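Gram-negative insecticidal protein (Chromobacterium piscinae, PDB 6FBM) acts as an insecticidal toxin of the MACPF and beta-tripod families and probably works by forming pores in membranes of target cells. Local coordinates at residues Asp76-Ile81 / Ile119-Ser123; Ile81-Arg85 / Ser307-Lys313; Ser106-Thr110 / Tyr183-Ser187; Ser187-Lys191 / Phe378-Val382; Pro312-Lys316 / Met522-His526. All coordinates share one frame; numbering follows the deposited sequence.

Interaction 1 of 5, residues Asp76-Ile81 / Ile119-Ser123; sequences DVSKEI and ITYSS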
# COMPACT_ATOMS: atom_id res chain seq x y z
N ASP A 76 -4.02 -26.58 32.36
CA ASP A 76 -4.41 -26.55 33.76
C ASP A 76 -5.85 -26.95 33.81
O ASP A 76 -6.69 -26.29 33.22
CB ASP A 76 -4.23 -25.15 34.35
CG ASP A 76 -2.78 -24.68 34.27
OD1 ASP A 76 -1.86 -25.45 34.65
OD2 ASP A 76 -2.60 -23.54 33.79
N VAL A 77 -6.12 -28.06 34.49
CA VAL A 77 -7.43 -28.67 34.55
C VAL A 77 -7.77 -29.01 36.00
O VAL A 77 -6.95 -29.54 36.74
CB VAL A 77 -7.47 -29.95 33.70
CG1 VAL A 77 -8.82 -30.63 33.79
CG2 VAL A 77 -7.15 -29.61 32.25
N SER A 78 -8.99 -28.69 36.39
CA SER A 78 -9.45 -29.05 37.72
C SER A 78 -10.97 -28.98 37.85
O SER A 78 -11.63 -28.12 37.25
CB SER A 78 -8.80 -28.15 38.78
OG SER A 78 -9.11 -28.64 40.06
N LYS A 79 -11.48 -29.88 38.68
CA LYS A 79 -12.89 -29.87 39.10
C LYS A 79 -13.19 -28.79 40.12
O LYS A 79 -14.35 -28.48 40.38
CB LYS A 79 -13.28 -31.22 39.67
CG LYS A 79 -13.29 -32.32 38.61
CD LYS A 79 -13.66 -33.66 39.28
CE LYS A 79 -14.41 -34.60 38.34
NZ LYS A 79 -15.31 -35.53 39.10
N GLU A 80 -12.13 -28.19 40.68
CA GLU A 80 -12.24 -27.28 41.80
C GLU A 80 -11.59 -25.96 41.37
O GLU A 80 -10.40 -25.92 41.08
CB GLU A 80 -11.57 -27.96 43.02
CG GLU A 80 -11.19 -27.07 44.21
CD GLU A 80 -12.30 -26.10 44.61
OE1 GLU A 80 -13.48 -26.53 44.58
OE2 GLU A 80 -11.99 -24.93 44.94
N ILE A 81 -12.38 -24.88 41.31
CA ILE A 81 -11.93 -23.58 40.78
C ILE A 81 -10.67 -23.05 41.48
O ILE A 81 -9.77 -22.52 40.81
CB ILE A 81 -13.05 -22.52 40.80
CG1 ILE A 81 -12.68 -21.27 39.98
CG2 ILE A 81 -13.39 -22.07 42.22
CD1 ILE A 81 -12.76 -21.48 38.48
N ILE A 119 -18.50 -28.26 37.75
CA ILE A 119 -17.93 -27.76 36.51
C ILE A 119 -16.45 -28.10 36.56
O ILE A 119 -15.78 -27.97 37.62
CB ILE A 119 -18.09 -26.25 36.38
CG1 ILE A 119 -19.57 -25.85 36.44
CG2 ILE A 119 -17.44 -25.72 35.10
CD1 ILE A 119 -20.41 -26.25 35.26
N THR A 120 -15.94 -28.55 35.43
CA THR A 120 -14.50 -28.74 35.27
C THR A 120 -13.97 -27.55 34.47
O THR A 120 -14.50 -27.20 33.39
CB THR A 120 -14.17 -30.06 34.59
OG1 THR A 120 -14.70 -31.14 35.38
CG2 THR A 120 -12.66 -30.22 34.46
N TYR A 121 -12.91 -26.94 35.01
CA TYR A 121 -12.30 -25.78 34.46
C TYR A 121 -11.02 -26.24 33.77
O TYR A 121 -10.16 -26.86 34.41
CB TYR A 121 -11.98 -24.79 35.59
CG TYR A 121 -13.20 -24.44 36.40
CD1 TYR A 121 -14.13 -23.52 35.93
CD2 TYR A 121 -13.46 -25.06 37.63
CE1 TYR A 121 -15.26 -23.21 36.66
CE2 TYR A 121 -14.58 -24.76 38.36
CZ TYR A 121 -15.49 -23.83 37.87
OH TYR A 121 -16.63 -23.53 38.59
N SER A 122 -10.91 -25.96 32.46
CA SER A 122 -9.68 -26.29 31.73
C SER A 122 -9.19 -25.08 30.98
O SER A 122 -9.97 -24.34 30.36
CB SER A 122 -9.91 -27.45 30.76
OG SER A 122 -10.96 -27.17 29.84
N SER A 123 -7.87 -24.87 31.03
CA SER A 123 -7.19 -23.95 30.13
C SER A 123 -6.22 -24.77 29.32
O SER A 123 -5.27 -25.34 29.88
CB SER A 123 -6.46 -22.88 30.93
OG SER A 123 -5.53 -22.16 30.12

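Interaction 2 of 5, residues Ile81-Arg85 / Ser307-Lys313; sequences IEEYR and SQQSIPK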
# COMPACT_ATOMS: atom_id res chain seq x y z
N ILE A 81 -12.38 -24.88 41.31
CA ILE A 81 -11.93 -23.58 40.78
C ILE A 81 -10.67 -23.05 41.48
O ILE A 81 -9.77 -22.52 40.81
CB ILE A 81 -13.05 -22.52 40.80
CG1 ILE A 81 -12.68 -21.27 39.98
CG2 ILE A 81 -13.39 -22.07 42.22
CD1 ILE A 81 -12.76 -21.48 38.48
N GLU A 82 -10.57 -23.21 42.80
CA GLU A 82 -9.42 -22.71 43.54
C GLU A 82 -8.14 -23.48 43.21
O GLU A 82 -7.04 -22.93 43.27
CB GLU A 82 -9.65 -22.77 45.06
CG GLU A 82 -10.84 -21.98 45.58
CD GLU A 82 -10.92 -20.55 45.07
OE1 GLU A 82 -12.03 -20.12 44.66
OE2 GLU A 82 -9.86 -19.85 45.08
N GLU A 83 -8.28 -24.76 42.88
CA GLU A 83 -7.13 -25.56 42.49
C GLU A 83 -6.72 -25.16 41.06
O GLU A 83 -5.52 -25.07 40.77
CB GLU A 83 -7.44 -27.05 42.60
CG GLU A 83 -6.26 -27.97 42.30
CD GLU A 83 -6.67 -29.43 42.27
OE1 GLU A 83 -6.77 -30.01 41.16
OE2 GLU A 83 -6.96 -29.98 43.38
N TYR A 84 -7.69 -24.91 40.20
CA TYR A 84 -7.41 -24.38 38.86
C TYR A 84 -6.58 -23.10 38.93
O TYR A 84 -5.57 -22.97 38.25
CB TYR A 84 -8.71 -24.10 38.10
CG TYR A 84 -8.50 -23.35 36.82
CD1 TYR A 84 -8.21 -24.01 35.64
CD2 TYR A 84 -8.57 -21.96 36.80
CE1 TYR A 84 -7.99 -23.29 34.46
CE2 TYR A 84 -8.38 -21.25 35.63
CZ TYR A 84 -8.10 -21.91 34.47
OH TYR A 84 -7.91 -21.18 33.33
N ARG A 85 -7.02 -22.17 39.77
CA ARG A 85 -6.31 -20.92 40.01
C ARG A 85 -4.88 -21.14 40.47
O ARG A 85 -3.99 -20.45 40.00
CB ARG A 85 -7.02 -20.08 41.06
CG ARG A 85 -8.38 -19.59 40.61
CD ARG A 85 -9.08 -18.92 41.76
NE ARG A 85 -8.57 -17.58 41.96
CZ ARG A 85 -8.87 -16.79 42.99
NH1 ARG A 85 -9.67 -17.21 43.97
NH2 ARG A 85 -8.35 -15.56 43.03
N SER A 307 -7.30 -10.28 46.33
CA SER A 307 -7.21 -11.22 45.22
C SER A 307 -7.31 -12.68 45.66
O SER A 307 -7.77 -13.51 44.89
CB SER A 307 -5.94 -11.01 44.40
OG SER A 307 -4.79 -11.48 45.08
N GLN A 308 -6.91 -12.98 46.89
CA GLN A 308 -6.93 -14.36 47.38
C GLN A 308 -8.26 -14.85 47.93
O GLN A 308 -8.34 -16.00 48.34
CB GLN A 308 -5.84 -14.57 48.43
CG GLN A 308 -4.44 -14.27 47.95
CD GLN A 308 -4.14 -14.88 46.60
OE1 GLN A 308 -3.82 -16.07 46.51
NE2 GLN A 308 -4.27 -14.09 45.55
N GLN A 309 -9.30 -14.01 47.96
CA GLN A 309 -10.63 -14.48 48.37
C GLN A 309 -11.06 -15.60 47.45
O GLN A 309 -10.80 -15.55 46.25
CB GLN A 309 -11.69 -13.36 48.31
CG GLN A 309 -11.61 -12.32 49.42
CD GLN A 309 -12.70 -11.25 49.30
OE1 GLN A 309 -13.83 -11.41 49.79
NE2 GLN A 309 -12.36 -10.14 48.62
N SER A 310 -11.72 -16.61 48.02
CA SER A 310 -12.30 -17.69 47.25
C SER A 310 -13.42 -17.19 46.34
O SER A 310 -14.09 -16.19 46.63
CB SER A 310 -12.84 -18.79 48.16
OG SER A 310 -11.76 -19.60 48.61
N ILE A 311 -13.62 -17.91 45.24
CA ILE A 311 -14.73 -17.66 44.35
C ILE A 311 -15.95 -18.19 45.08
O ILE A 311 -15.89 -19.28 45.65
CB ILE A 311 -14.57 -18.39 43.01
CG1 ILE A 311 -13.27 -17.97 42.30
CG2 ILE A 311 -15.79 -18.19 42.10
CD1 ILE A 311 -13.13 -16.48 42.03
N PRO A 312 -17.04 -17.41 45.13
CA PRO A 312 -18.25 -17.93 45.75
C PRO A 312 -18.84 -19.11 44.95
O PRO A 312 -18.88 -19.06 43.72
CB PRO A 312 -19.20 -16.72 45.75
CG PRO A 312 -18.65 -15.75 44.76
CD PRO A 312 -17.16 -15.98 44.78
N LYS A 313 -19.27 -20.16 45.66
CA LYS A 313 -19.77 -21.38 45.03
C LYS A 313 -21.24 -21.63 45.34
O LYS A 313 -21.70 -21.33 46.44
CB LYS A 313 -18.95 -22.59 45.49
CG LYS A 313 -17.45 -22.50 45.25
CD LYS A 313 -17.11 -22.28 43.78
CE LYS A 313 -17.66 -23.37 42.85
NZ LYS A 313 -16.95 -23.45 41.56

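Interaction 3 of 5, residues Ser106-Thr110 / Tyr183-Ser187; sequences SVDFT and YSAAS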
# COMPACT_ATOMS: atom_id res chain seq x y z
N SER A 106 -12.47 -14.44 34.35
CA SER A 106 -13.65 -13.94 33.64
C SER A 106 -13.41 -13.77 32.15
O SER A 106 -14.35 -13.68 31.39
CB SER A 106 -14.20 -12.66 34.27
OG SER A 106 -14.82 -13.00 35.47
N VAL A 107 -12.15 -13.69 31.76
CA VAL A 107 -11.78 -13.80 30.36
C VAL A 107 -12.08 -15.24 29.88
O VAL A 107 -12.71 -15.41 28.84
CB VAL A 107 -10.31 -13.39 30.10
CG1 VAL A 107 -9.84 -13.79 28.68
CG2 VAL A 107 -10.17 -11.89 30.33
N ASP A 108 -11.67 -16.23 30.67
CA ASP A 108 -11.77 -17.64 30.28
C ASP A 108 -13.12 -18.32 30.52
O ASP A 108 -13.46 -19.25 29.80
CB ASP A 108 -10.70 -18.46 31.01
CG ASP A 108 -9.29 -18.09 30.59
OD1 ASP A 108 -9.07 -17.58 29.45
OD2 ASP A 108 -8.38 -18.31 31.42
N PHE A 109 -13.86 -17.89 31.54
CA PHE A 109 -15.08 -18.56 31.99
C PHE A 109 -16.16 -17.55 32.33
O PHE A 109 -15.86 -16.45 32.80
CB PHE A 109 -14.82 -19.37 33.26
CG PHE A 109 -13.63 -20.28 33.16
CD1 PHE A 109 -13.64 -21.36 32.30
CD2 PHE A 109 -12.51 -20.06 33.95
CE1 PHE A 109 -12.56 -22.21 32.22
CE2 PHE A 109 -11.41 -20.90 33.88
CZ PHE A 109 -11.43 -21.98 33.00
N THR A 110 -17.42 -17.92 32.12
CA THR A 110 -18.53 -17.07 32.54
C THR A 110 -18.52 -17.01 34.06
O THR A 110 -18.04 -17.91 34.73
CB THR A 110 -19.91 -17.57 32.09
OG1 THR A 110 -20.16 -18.87 32.66
CG2 THR A 110 -20.04 -17.61 30.56
N TYR A 183 -7.50 -22.05 24.87
CA TYR A 183 -8.76 -22.72 24.62
C TYR A 183 -9.26 -23.08 25.99
O TYR A 183 -8.79 -24.05 26.59
CB TYR A 183 -8.48 -23.95 23.77
CG TYR A 183 -9.67 -24.75 23.30
CD1 TYR A 183 -10.52 -24.27 22.32
CD2 TYR A 183 -9.88 -26.03 23.77
CE1 TYR A 183 -11.58 -25.03 21.89
CE2 TYR A 183 -10.93 -26.80 23.31
CZ TYR A 183 -11.77 -26.30 22.37
OH TYR A 183 -12.81 -27.07 21.93
N SER A 184 -10.17 -22.28 26.50
CA SER A 184 -10.64 -22.46 27.88
C SER A 184 -12.06 -23.02 27.92
O SER A 184 -12.94 -22.56 27.18
CB SER A 184 -10.54 -21.15 28.66
OG SER A 184 -11.48 -20.21 28.19
N ALA A 185 -12.27 -24.01 28.80
CA ALA A 185 -13.56 -24.71 28.82
C ALA A 185 -14.08 -24.86 30.23
O ALA A 185 -13.34 -25.30 31.15
CB ALA A 185 -13.46 -26.08 28.14
N ALA A 186 -15.34 -24.48 30.40
CA ALA A 186 -16.12 -24.83 31.57
C ALA A 186 -16.97 -26.03 31.18
O ALA A 186 -17.96 -25.87 30.45
CB ALA A 186 -16.99 -23.67 31.99
N SER A 187 -16.59 -27.22 31.64
CA SER A 187 -17.23 -28.45 31.19
C SER A 187 -18.12 -29.00 32.31
O SER A 187 -17.73 -29.03 33.48
CB SER A 187 -16.17 -29.48 30.82
OG SER A 187 -15.45 -29.10 29.66

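Interaction 4 of 5, residues Ser187-Lys191 / Phe378-Val382; sequences SKTLK and FDLGV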
# COMPACT_ATOMS: atom_id res chain seq x y z
N SER A 187 -16.59 -27.22 31.64
CA SER A 187 -17.23 -28.45 31.19
C SER A 187 -18.12 -29.00 32.31
O SER A 187 -17.73 -29.03 33.48
CB SER A 187 -16.17 -29.48 30.82
OG SER A 187 -15.45 -29.10 29.66
N LYS A 188 -19.32 -29.43 31.91
CA LYS A 188 -20.22 -30.17 32.75
C LYS A 188 -19.91 -31.65 32.50
O LYS A 188 -20.56 -32.28 31.66
CB LYS A 188 -21.66 -29.80 32.36
CG LYS A 188 -22.14 -28.55 33.11
CD LYS A 188 -23.13 -27.60 32.46
CE LYS A 188 -24.08 -28.22 31.46
NZ LYS A 188 -25.29 -27.35 31.30
N THR A 189 -18.93 -32.20 33.21
CA THR A 189 -18.44 -33.55 32.87
C THR A 189 -19.46 -34.66 33.14
O THR A 189 -19.46 -35.68 32.47
CB THR A 189 -17.12 -33.95 33.59
OG1 THR A 189 -17.26 -33.86 35.00
CG2 THR A 189 -15.97 -33.10 33.19
N LEU A 190 -20.34 -34.44 34.11
CA LEU A 190 -21.38 -35.39 34.47
C LEU A 190 -22.38 -35.62 33.32
O LEU A 190 -23.12 -36.61 33.34
CB LEU A 190 -22.12 -34.97 35.74
CG LEU A 190 -21.30 -34.62 36.97
CD1 LEU A 190 -22.21 -34.23 38.12
CD2 LEU A 190 -20.28 -35.69 37.33
N LYS A 191 -22.40 -34.73 32.33
CA LYS A 191 -23.19 -34.93 31.11
C LYS A 191 -22.41 -35.54 29.95
O LYS A 191 -22.90 -35.53 28.82
CB LYS A 191 -23.81 -33.60 30.67
CG LYS A 191 -24.62 -32.91 31.75
CD LYS A 191 -25.52 -31.82 31.20
CE LYS A 191 -26.76 -32.34 30.51
NZ LYS A 191 -27.21 -31.31 29.53
N PHE A 378 -29.51 -26.32 37.64
CA PHE A 378 -28.47 -25.76 36.78
C PHE A 378 -28.03 -26.71 35.66
O PHE A 378 -27.06 -26.42 34.96
CB PHE A 378 -27.28 -25.38 37.65
CG PHE A 378 -27.67 -24.57 38.85
CD1 PHE A 378 -28.14 -23.28 38.70
CD2 PHE A 378 -27.61 -25.11 40.11
CE1 PHE A 378 -28.55 -22.53 39.78
CE2 PHE A 378 -28.02 -24.38 41.22
CZ PHE A 378 -28.48 -23.07 41.06
N ASP A 379 -28.74 -27.83 35.49
CA ASP A 379 -28.55 -28.76 34.38
C ASP A 379 -27.11 -29.23 34.36
O ASP A 379 -26.42 -29.17 33.34
CB ASP A 379 -28.96 -28.09 33.05
CG ASP A 379 -28.91 -29.01 31.86
OD1 ASP A 379 -29.14 -30.24 32.02
OD2 ASP A 379 -28.64 -28.50 30.75
N LEU A 380 -26.64 -29.65 35.52
CA LEU A 380 -25.28 -30.12 35.70
C LEU A 380 -25.08 -31.60 35.45
O LEU A 380 -23.96 -32.06 35.50
CB LEU A 380 -24.84 -29.84 37.13
CG LEU A 380 -24.91 -28.40 37.59
CD1 LEU A 380 -24.58 -28.28 39.05
CD2 LEU A 380 -23.98 -27.56 36.76
N GLY A 381 -26.16 -32.34 35.21
CA GLY A 381 -26.13 -33.81 35.14
C GLY A 381 -25.91 -34.51 36.47
O GLY A 381 -25.40 -35.64 36.49
N VAL A 382 -26.26 -33.86 37.57
CA VAL A 382 -26.21 -34.53 38.90
C VAL A 382 -27.29 -35.58 39.13
O VAL A 382 -27.12 -36.47 39.98
CB VAL A 382 -26.26 -33.52 40.08
CG1 VAL A 382 -25.02 -32.64 40.08
CG2 VAL A 382 -27.49 -32.66 40.03
O HOH W 1 -21.10 -31.68 35.42

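Interaction 5 of 5, residues Pro312-Lys316 / Met522-His526; sequences PKVDK and MLSQH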
# COMPACT_ATOMS: atom_id res chain seq x y z
N PRO A 312 -17.04 -17.41 45.13
CA PRO A 312 -18.25 -17.93 45.75
C PRO A 312 -18.84 -19.11 44.95
O PRO A 312 -18.88 -19.06 43.72
CB PRO A 312 -19.20 -16.72 45.75
CG PRO A 312 -18.65 -15.75 44.76
CD PRO A 312 -17.16 -15.98 44.78
N LYS A 313 -19.27 -20.16 45.66
CA LYS A 313 -19.77 -21.38 45.03
C LYS A 313 -21.24 -21.63 45.34
O LYS A 313 -21.70 -21.33 46.44
CB LYS A 313 -18.95 -22.59 45.49
CG LYS A 313 -17.45 -22.50 45.25
CD LYS A 313 -17.11 -22.28 43.78
CE LYS A 313 -17.66 -23.37 42.85
NZ LYS A 313 -16.95 -23.45 41.56
N VAL A 314 -21.95 -22.16 44.35
CA VAL A 314 -23.31 -22.66 44.51
C VAL A 314 -23.14 -24.16 44.73
O VAL A 314 -23.02 -24.93 43.79
CB VAL A 314 -24.14 -22.39 43.24
CG1 VAL A 314 -25.48 -23.10 43.29
CG2 VAL A 314 -24.34 -20.90 43.08
N ASP A 315 -23.12 -24.56 46.00
CA ASP A 315 -23.10 -25.97 46.40
C ASP A 315 -24.50 -26.61 46.37
O ASP A 315 -24.62 -27.82 46.16
CB ASP A 315 -22.49 -26.10 47.79
CG ASP A 315 -21.04 -25.70 47.84
OD1 ASP A 315 -20.23 -26.27 47.08
OD2 ASP A 315 -20.70 -24.84 48.66
N LYS A 316 -25.54 -25.80 46.56
CA LYS A 316 -26.90 -26.27 46.63
C LYS A 316 -27.41 -26.40 45.20
O LYS A 316 -27.94 -25.44 44.63
CB LYS A 316 -27.77 -25.30 47.44
CG LYS A 316 -27.28 -24.96 48.85
CD LYS A 316 -27.84 -25.91 49.86
CE LYS A 316 -27.15 -25.86 51.23
NZ LYS A 316 -27.81 -24.89 52.15
N MET A 522 -30.40 -18.31 48.61
CA MET A 522 -29.01 -18.66 48.29
C MET A 522 -28.54 -18.02 46.98
O MET A 522 -27.48 -17.43 46.94
CB MET A 522 -28.85 -20.19 48.23
CG MET A 522 -27.45 -20.74 48.03
SD MET A 522 -26.81 -20.66 46.34
CE MET A 522 -28.11 -21.41 45.37
N LEU A 523 -29.35 -18.11 45.93
CA LEU A 523 -29.03 -17.52 44.63
C LEU A 523 -29.00 -15.99 44.58
O LEU A 523 -28.26 -15.42 43.75
CB LEU A 523 -30.02 -17.97 43.55
CG LEU A 523 -29.87 -19.35 42.91
CD1 LEU A 523 -30.85 -19.50 41.75
CD2 LEU A 523 -28.45 -19.58 42.43
N SER A 524 -29.81 -15.32 45.41
CA SER A 524 -29.84 -13.86 45.45
C SER A 524 -28.52 -13.26 45.97
O SER A 524 -28.27 -12.08 45.74
CB SER A 524 -31.03 -13.34 46.28
OG SER A 524 -30.74 -13.42 47.69
N GLN A 525 -27.69 -14.06 46.65
CA GLN A 525 -26.34 -13.67 47.07
C GLN A 525 -25.21 -14.04 46.05
O GLN A 525 -24.03 -14.09 46.44
CB GLN A 525 -26.01 -14.29 48.42
CG GLN A 525 -27.09 -14.18 49.47
CD GLN A 525 -26.58 -14.67 50.83
OE1 GLN A 525 -26.93 -15.76 51.32
NE2 GLN A 525 -25.74 -13.85 51.46
N HIS A 526 -25.57 -14.32 44.79
CA HIS A 526 -24.60 -14.67 43.75
C HIS A 526 -24.91 -13.79 42.53
O HIS A 526 -26.01 -13.83 41.99
CB HIS A 526 -24.68 -16.17 43.35
CG HIS A 526 -24.09 -17.11 44.36
ND1 HIS A 526 -22.76 -17.44 44.38
CD2 HIS A 526 -24.66 -17.83 45.35
CE1 HIS A 526 -22.54 -18.29 45.38
NE2 HIS A 526 -23.68 -18.53 45.98

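Interaction 1 of 5, residues Asp76-Ile81 / Ile119-Ser123
Y121 and S78 face each other as a hydrogen-bonded pair in the antiparallel MACPF sheet, where the end of strand 64-78 meets strand 120-134, N-to-C directions of 76-78 and 120-123 at 177°. The S78 N to Y121 O bond is 2.9 Å long; its return, Y121 N to S78 O, is 2.8 Å and nearly straight at 172°. D76 and S123 form the next hydrogen-bonded pair through the same two-way exchange. Between them V77 and S122 make a non-hydrogen-bonded pair whose side chains occupy the other face of the sheet, V77 CG2 lying 3.8 Å from S122 CB, while V77 CG1 leans on T120 CG2. Beyond S78 the chain leaves the sheet in an ST turn, E80 N donating to S78 OG over 3.1 Å, and E80 then serves as N-cap of helix 81-88. This return brings I81 back over Y121. Further out, D113 O holds the Y121 hydroxyl, F109 meets the ring edge-to-face, and R125 takes the carboxylate of D76. The ring is sandwiched: I119 CG2 sits near the rim of one face, and over the centre of the other I81 CD1 makes a CH-pi contact, 3.4 Å from the Y121 ring centroid and 5° off its normal.

Interaction 2 of 5, residues Ile81-Arg85 / Ser307-Lys313
R85 reaches from helix 81-88 of the MACPF domain to the irregular 307-313 segment, part of the loop between helix 300-304 and strand 318-321. Its CB points toward that segment, and CG continues beside the backbone N, opposite the carbonyl carbon (chi1 -66°). The chain then runs on to a bend at chi3 (79°), which turns the guanidinium group edge-on to two backbone carbonyls. NH1 donates to Q309 O at 3.0 Å, with the oxygen only 6° out of the guanidinium plane. NH2 takes S307 O at 2.8 Å, a less straight N-H but an acceptor that also lies near the plane. I311 CD1 rests over one face of the group, 4.0 Å from R85 NH1. S102 OG is a further acceptor for NH2.

One helical turn earlier, E82 divides its carboxylate between two tasks. OE1 receives the backbone N of I311 over 2.8 Å, approached on the syn side but well above the carboxylate plane. OE2 forms a salt bridge with R85 NH1 at 2.9 Å and has a second cationic partner in K99. Beside this polar group, I81 CG2 packs on I311 CB at 3.9 Å and against CD and NZ of K313, whose amino group is held by L116 O and Q114 O.

All three hydrogen bonds across the contact use main-chain atoms of 307-313, so the helix side chains read the path of the segment more than its side chains. The E82 carboxylate probably steadies the arginine both electrostatically and in orientation.

Interaction 3 of 5, residues Ser106-Thr110 / Tyr183-Ser187
S184 meets D108 where helix 102-108 comes to its end against strand 179-187. The serine hydroxyl takes the position between its own backbone N and carbonyl carbon (chi1 69°), and from there S184 OG donates to D108 O at 2.7 Å. The donor lies in the carbonyl plane on a lone pair, with a C=O...donor angle of 114°, which places it to the side of the carbonyl oxygen. The same hydroxyl also approaches the aspartate side chain, D108 CB being 3.4 Å from S184 OG.

A185 turns its methyl away and offers its carbonyl instead. F109 CE1 comes within 3.4 Å of A185 O, and the oxygen lies near the plane of the ring, so it meets the aromatic edge. That carbonyl also accepts a hydrogen bond from S122 OG of the adjoining strand.

A186 points its methyl back toward the helix end, where its CB touches F109 CD1 at 4.1 Å. On the ring itself, D108 CB covers the centre of one face, 3.7 Å above the plane, and Y84 and Y121 join F109 in edge-to-face pairs.

F109 is the first residue to leave helical geometry, and T110 already caps helix 111-115. All five touching residues are buried. The arrangement is helix-end packing on a central strand of the MACPF sheet: strand 179-187 pairs with 120-134 and 232-239, while F109, just past the helix, sets its ring edge against the strand's backbone.

Interaction 4 of 5, residues Ser187-Lys191 / Phe378-Val382
An interdomain salt-bridge network joins the MACPF part, at the loop following strand 179-187, to a loop of the C-terminal beta-rich part, a region probably corresponding to the beta-tripod. K188, K191 and D379 are its members. K188 extends toward the second loop with bends at chi2 and chi3, and its NZ donates to the backbone oxygen D379 O at 3.0 Å. The donor stands 30° out of the carbonyl plane. The same ammonium lies 3.6 Å from D379 OD2 in a salt bridge, so one lysine holds both the main chain and the carboxylate of a single residue. K191 comes to that carboxylate across it, at about a right angle to the aspartate side chain; K191 NZ is 3.3 Å from D379 OD1 and makes weak hydrogen bonds to both oxygens. With CG opposite its backbone N (chi1 -175°), D379 swings its carboxylate into reach of the two ammonium groups, whose combined charge would probably favour its ionised form.

Beside the network, side-chain carbons lie against the backbone. L190 CB sits 3.4 Å from G381 O, while K191 CG lies over G381 CA at 3.8 Å. G381 has positive phi, and it brings the two backbones near each other without a side chain between them. D376 OD1 accepts from L380 N, and Y415 OH is hydrogen-bonded to G381 O.

L190 CD1 makes an apolar touch on V382 CG1 at 3.8 Å. Beside them a single water bridges the segments, accepting from L190 N at 3.1 Å and donating to L380 O at 2.9 Å.

Interaction 5 of 5, residues Pro312-Lys316 / Met522-His526
With CG1 opposite the backbone N (chi1 171°), V314 directs its two methyls at different partners: CG2 lies beside the backbone N and goes to the H526 ring, while CG1 goes to M522. On the other side, H526 keeps CG beside its own backbone N (chi1 -74°), which brings the imidazole under the 312-316 segment. V314 CG2 then stands over the middle of the ring, 3.8 Å from its centroid and 6° off the normal, a CH-pi contact. P312 CB approaches the same ring obliquely, 3.7 Å from H526 CE1. K313 O is nearer still, 3.3 Å from H526 CE1.

M522, on the last turn of helix 516-524, is bent at chi2 and chi3, and the fold returns its methyl to V314. M522 CE is 3.8 Å from V314 CG1, with the two side chains crossing at about a right angle. Its CE also comes within 4.1 Å of K316 O. L523 CD2 adds a looser touch on V314 CG2 at 4.4 Å. F378 and M529 pack on both V314 and L523, extending this apolar patch.

H526 ND1 and K313 NZ find their partners outside the two segments: Q115 OE1 is hydrogen-bonded to H526 ND1, and K313 NZ turns away to L116 O and Q114 O. Between the linker before strand 318-321 and the C-terminal helix, then, attachment rests on dispersion and CH-pi packing, with the imidazole probably held in rotation by its bond to Q115.

How the interactions relate
From the N terminus, interaction 1 closes the shortest loop, bringing strand 120-134 back beside strand 64-78 around the helices between them. Interaction 2 starts at I81, where interaction 1's first segment ends, and crosses it, joining helix 81-88 to the loop after helix 300-304. Interaction 3 lies within that span and crosses interaction 1, setting the end of helix 102-108 on strand 179-187, the neighbour of 120-134 in the sheet. Interaction 4 takes over at S187, crosses interaction 2 and ties the MACPF part to residues 378-382. Interaction 5 continues from P312 and K313 to the C-terminal helix and crosses interaction 4, the two meeting where F378 packs on V314 and L523.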